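Local coordinates for molybdopterin biosynthesis moeA protein (PDB 1WU2) that probably acts in molybdenum cofactor biosynthesis, most likely in inserting molybdenum into molybdopterin, at the interface of chains A and B. Residues are numbered along the deposited sequence; one frame, centred on the assembly and turned at random. Chains: chain A/B, molybdopterin biosynthesis moeA protein.

Contact 1: the interface of chains A and B. Residues chain A 360, 364-367; chain B 146-148, 168.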
# COMPACT_ATOMS: atom_id res chain seq x y z
N LYS A 360 -6.63 -21.47 11.03
CA LYS A 360 -6.10 -21.64 12.38
C LYS A 360 -7.18 -21.31 13.43
O LYS A 360 -8.37 -21.47 13.17
CB LYS A 360 -4.81 -20.82 12.56
CG LYS A 360 -3.87 -21.34 13.67
CD LYS A 360 -2.52 -21.85 13.15
CE LYS A 360 -1.44 -21.71 14.23
NZ LYS A 360 -0.29 -22.65 14.04
N GLY A 364 -6.60 -16.17 20.08
CA GLY A 364 -5.90 -15.00 19.59
C GLY A 364 -4.49 -15.40 19.23
O GLY A 364 -3.52 -14.88 19.79
N ILE A 365 -4.37 -16.34 18.29
CA ILE A 365 -3.05 -16.83 17.89
C ILE A 365 -2.55 -16.12 16.62
O ILE A 365 -2.88 -16.48 15.48
CB ILE A 365 -2.98 -18.38 17.83
CG1 ILE A 365 -4.04 -19.00 16.90
CG2 ILE A 365 -3.14 -18.94 19.24
CD1 ILE A 365 -4.07 -20.51 17.00
N LEU A 366 -1.72 -15.12 16.89
CA LEU A 366 -1.24 -14.11 15.96
C LEU A 366 -0.54 -14.59 14.67
O LEU A 366 -0.48 -13.85 13.70
CB LEU A 366 -0.28 -13.19 16.74
CG LEU A 366 0.01 -11.75 16.33
CD1 LEU A 366 1.36 -11.70 15.65
CD2 LEU A 366 -1.06 -11.13 15.45
N SER A 367 -0.02 -15.82 14.66
CA SER A 367 0.79 -16.29 13.53
C SER A 367 0.02 -16.44 12.21
O SER A 367 0.63 -16.37 11.14
CB SER A 367 1.48 -17.62 13.86
OG SER A 367 0.54 -18.64 14.13
N GLU B 146 0.64 -23.49 20.76
CA GLU B 146 -0.23 -23.75 19.61
C GLU B 146 -0.14 -22.64 18.55
O GLU B 146 -0.47 -22.87 17.39
CB GLU B 146 -1.69 -23.95 20.06
CG GLU B 146 -2.38 -22.70 20.59
CD GLU B 146 -3.88 -22.89 20.77
OE1 GLU B 146 -4.35 -24.05 20.81
OE2 GLU B 146 -4.60 -21.87 20.89
N ASP B 147 0.27 -21.45 18.99
CA ASP B 147 0.57 -20.35 18.08
C ASP B 147 2.00 -20.51 17.55
O ASP B 147 2.20 -20.65 16.34
CB ASP B 147 0.41 -19.01 18.82
CG ASP B 147 0.45 -17.82 17.89
OD1 ASP B 147 0.82 -17.98 16.71
OD2 ASP B 147 0.13 -16.67 18.26
N VAL B 148 2.96 -20.49 18.46
CA VAL B 148 4.38 -20.50 18.13
C VAL B 148 5.16 -21.27 19.21
O VAL B 148 4.97 -21.04 20.39
CB VAL B 148 4.92 -19.06 18.03
CG1 VAL B 148 6.42 -18.99 18.25
CG2 VAL B 148 4.55 -18.45 16.68
N MSE B 168 3.78 -9.35 16.79
CA MSE B 168 4.53 -10.55 17.14
C MSE B 168 5.83 -10.21 17.84
O MSE B 168 6.24 -10.91 18.75
CB MSE B 168 4.85 -11.39 15.89
CG MSE B 168 5.64 -12.69 16.15
SE MSE B 168 4.74 -14.00 17.31
CE MSE B 168 3.63 -14.90 15.97

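Contact 2: the interface of chains A and B. Residues chain A 366, 370; chain B 154-155, 164-165, 167-168.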
# COMPACT_ATOMS: atom_id res chain seq x y z
N LEU A 366 -1.72 -15.12 16.89
CA LEU A 366 -1.24 -14.11 15.96
C LEU A 366 -0.54 -14.59 14.67
O LEU A 366 -0.48 -13.85 13.70
CB LEU A 366 -0.28 -13.19 16.74
CG LEU A 366 0.01 -11.75 16.33
CD1 LEU A 366 1.36 -11.70 15.65
CD2 LEU A 366 -1.06 -11.13 15.45
N LEU A 370 0.27 -13.27 10.43
CA LEU A 370 1.59 -13.13 9.81
C LEU A 370 1.68 -13.86 8.47
O LEU A 370 2.29 -13.37 7.53
CB LEU A 370 2.69 -13.64 10.75
CG LEU A 370 3.38 -12.61 11.65
CD1 LEU A 370 2.37 -11.72 12.36
CD2 LEU A 370 4.28 -13.32 12.65
N VAL B 154 9.68 -17.12 13.66
CA VAL B 154 8.36 -16.50 13.50
C VAL B 154 8.32 -15.38 12.46
O VAL B 154 7.26 -15.11 11.90
CB VAL B 154 7.82 -15.94 14.84
CG1 VAL B 154 7.54 -17.07 15.79
CG2 VAL B 154 8.77 -14.92 15.48
N LEU B 155 9.46 -14.74 12.21
CA LEU B 155 9.55 -13.70 11.18
C LEU B 155 10.80 -13.91 10.33
O LEU B 155 11.90 -14.08 10.86
CB LEU B 155 9.56 -12.31 11.81
CG LEU B 155 8.21 -11.82 12.34
CD1 LEU B 155 8.38 -10.75 13.40
CD2 LEU B 155 7.33 -11.32 11.20
N GLN B 164 0.84 -6.24 12.14
CA GLN B 164 0.73 -7.55 12.78
C GLN B 164 2.09 -8.19 13.08
O GLN B 164 2.22 -8.90 14.06
CB GLN B 164 -0.15 -8.52 11.96
CG GLN B 164 0.35 -8.86 10.54
CD GLN B 164 -0.45 -8.15 9.46
OE1 GLN B 164 -0.59 -6.93 9.50
NE2 GLN B 164 -0.97 -8.90 8.50
N ASP B 165 3.08 -7.94 12.23
CA ASP B 165 4.44 -8.43 12.47
C ASP B 165 5.04 -7.78 13.70
O ASP B 165 5.72 -8.42 14.49
CB ASP B 165 5.35 -8.13 11.28
CG ASP B 165 4.85 -8.72 9.99
OD1 ASP B 165 4.46 -9.90 9.97
OD2 ASP B 165 4.82 -8.07 8.93
N ALA B 167 3.34 -6.63 16.10
CA ALA B 167 2.60 -7.26 17.19
C ALA B 167 3.32 -8.49 17.71
O ALA B 167 3.46 -8.66 18.92
CB ALA B 167 1.20 -7.64 16.72
N MSE B 168 3.78 -9.35 16.79
CA MSE B 168 4.53 -10.55 17.14
C MSE B 168 5.83 -10.21 17.84
O MSE B 168 6.24 -10.91 18.75
CB MSE B 168 4.85 -11.39 15.89
CG MSE B 168 5.64 -12.69 16.15
SE MSE B 168 4.74 -14.00 17.31
CE MSE B 168 3.63 -14.90 15.97

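Contact 1: the interface of chains A and B
The loop carrying A:Ile365 and A:Leu366, together with A:Ser367 at the start of helix 367-371, meets the loop of chain B that holds B:Glu146 and B:Asp147, and A:Leu366 also reaches helix 163-171 of chain B. One carboxylate, that of B:Asp147, fastens the helix start of the other subunit. B:Asp147 OD1 accepts two hydrogen bonds from A:Ser367, 3.1 Å from the backbone N and 2.7 Å from the hydroxyl OG. The amide comes in on the syn side of the carboxylate, 19° out of its plane, whereas the hydroxyl approaches nearly head-on to the C-O bond. A:Ser367 can present both donors to one oxygen because OG sits between its own backbone N and carbonyl carbon (chi1 62°). The partial positive charge expected at the N-terminal end of this short helix may add to the grip on the acid. B:Asp147 OD2 lies 2.8 Å from A:Leu366 N, but that N-H points elsewhere and the pair is not a hydrogen bond. An alanine in place of B:Asp147 would probably leave the A:Ser367 amide and hydroxyl without their shared acceptor and set the hydroxyl free to turn. The acid's carbon atoms work too: its side chain runs antiparallel past A:Ile365, with B:Asp147 CG 3.5 Å from A:Ile365 CB. A:Ile365 CG2 then extends the packing to the side chain of B:Glu146, which crosses it at about a right angle. Alongside, A:Lys360 NZ makes a weak bond to the carbonyl O of B:Glu146 at 3.4 Å. At the other flank A:Leu366 CD1 rests 3.5 Å from B:Met168 CB. Polar capping edged by apolar packing thus ties the two subunits together in what is probably the MoeA dimer.

Contact 2: the interface of chains A and B
A:Leu370, on helix 367-371, pushes its branched end against helix 163-171 of chain B and the short strand 153-155 next to it. CB is the stalk of this side chain, carrying the branch point across to the partner without close contact of its own. A:Leu370 CG comes next and lies 3.4 Å from the carboxylate oxygen OD1 of B:Asp165, a side chain that leans back beside its own backbone N (chi1 -58°). From there the two methyls part company. A:Leu370 CD1 turns to the first part of helix 163-171, where it sits 3.3 Å from the carbonyl O of B:Gln164 and is backed by B:Gln164 CG and B:Asp165 CA. A:Leu370 CD2 heads the other way, into the angle between helix and strand, with the carbonyl O of B:Val154 at 3.6 Å and CD2 of B:Leu155 also in contact. The side chains of B:Leu155 and B:Met168 each cross that of A:Leu370 at about a right angle. B:Met168, modelled as selenomethionine, bends at chi2 (61°) and again at chi3 (84°), and this double bend brings its terminal methyl CE back to within 3.7 Å of A:Leu370 CD2. A:Leu366 completes the apolar surface: its CD1 also lies 3.3 Å from B:Gln164 O, so methyls of leucines four residues apart sit side by side against the same carbonyl. They pack on one another as well, A:Leu366 CD1 lying 3.4 Å from A:Leu370 CD1. A leucine seated between a helix and a strand is a common way to join subunits by shape, and here it probably fixes how helix 367-371 lies on its neighbour in the dimer.

Contact 1 and contact 2 are neighbouring parts of one surface, the centres of their C-alpha atoms about 8 Å apart. A:Leu366 and B:Met168 belong to both, and helices 367-371 of chain A and 163-171 of chain B run through both. The division of labour is instructive: contact 1 anchors the start of the short helix by polar bonds, and contact 2 packs its next turn by shape. Two-fold symmetry repeats the pair with the chains exchanged, so each subunit offers both halves of the joint. That reciprocity suits a stable homodimer, probably the working form of this protein.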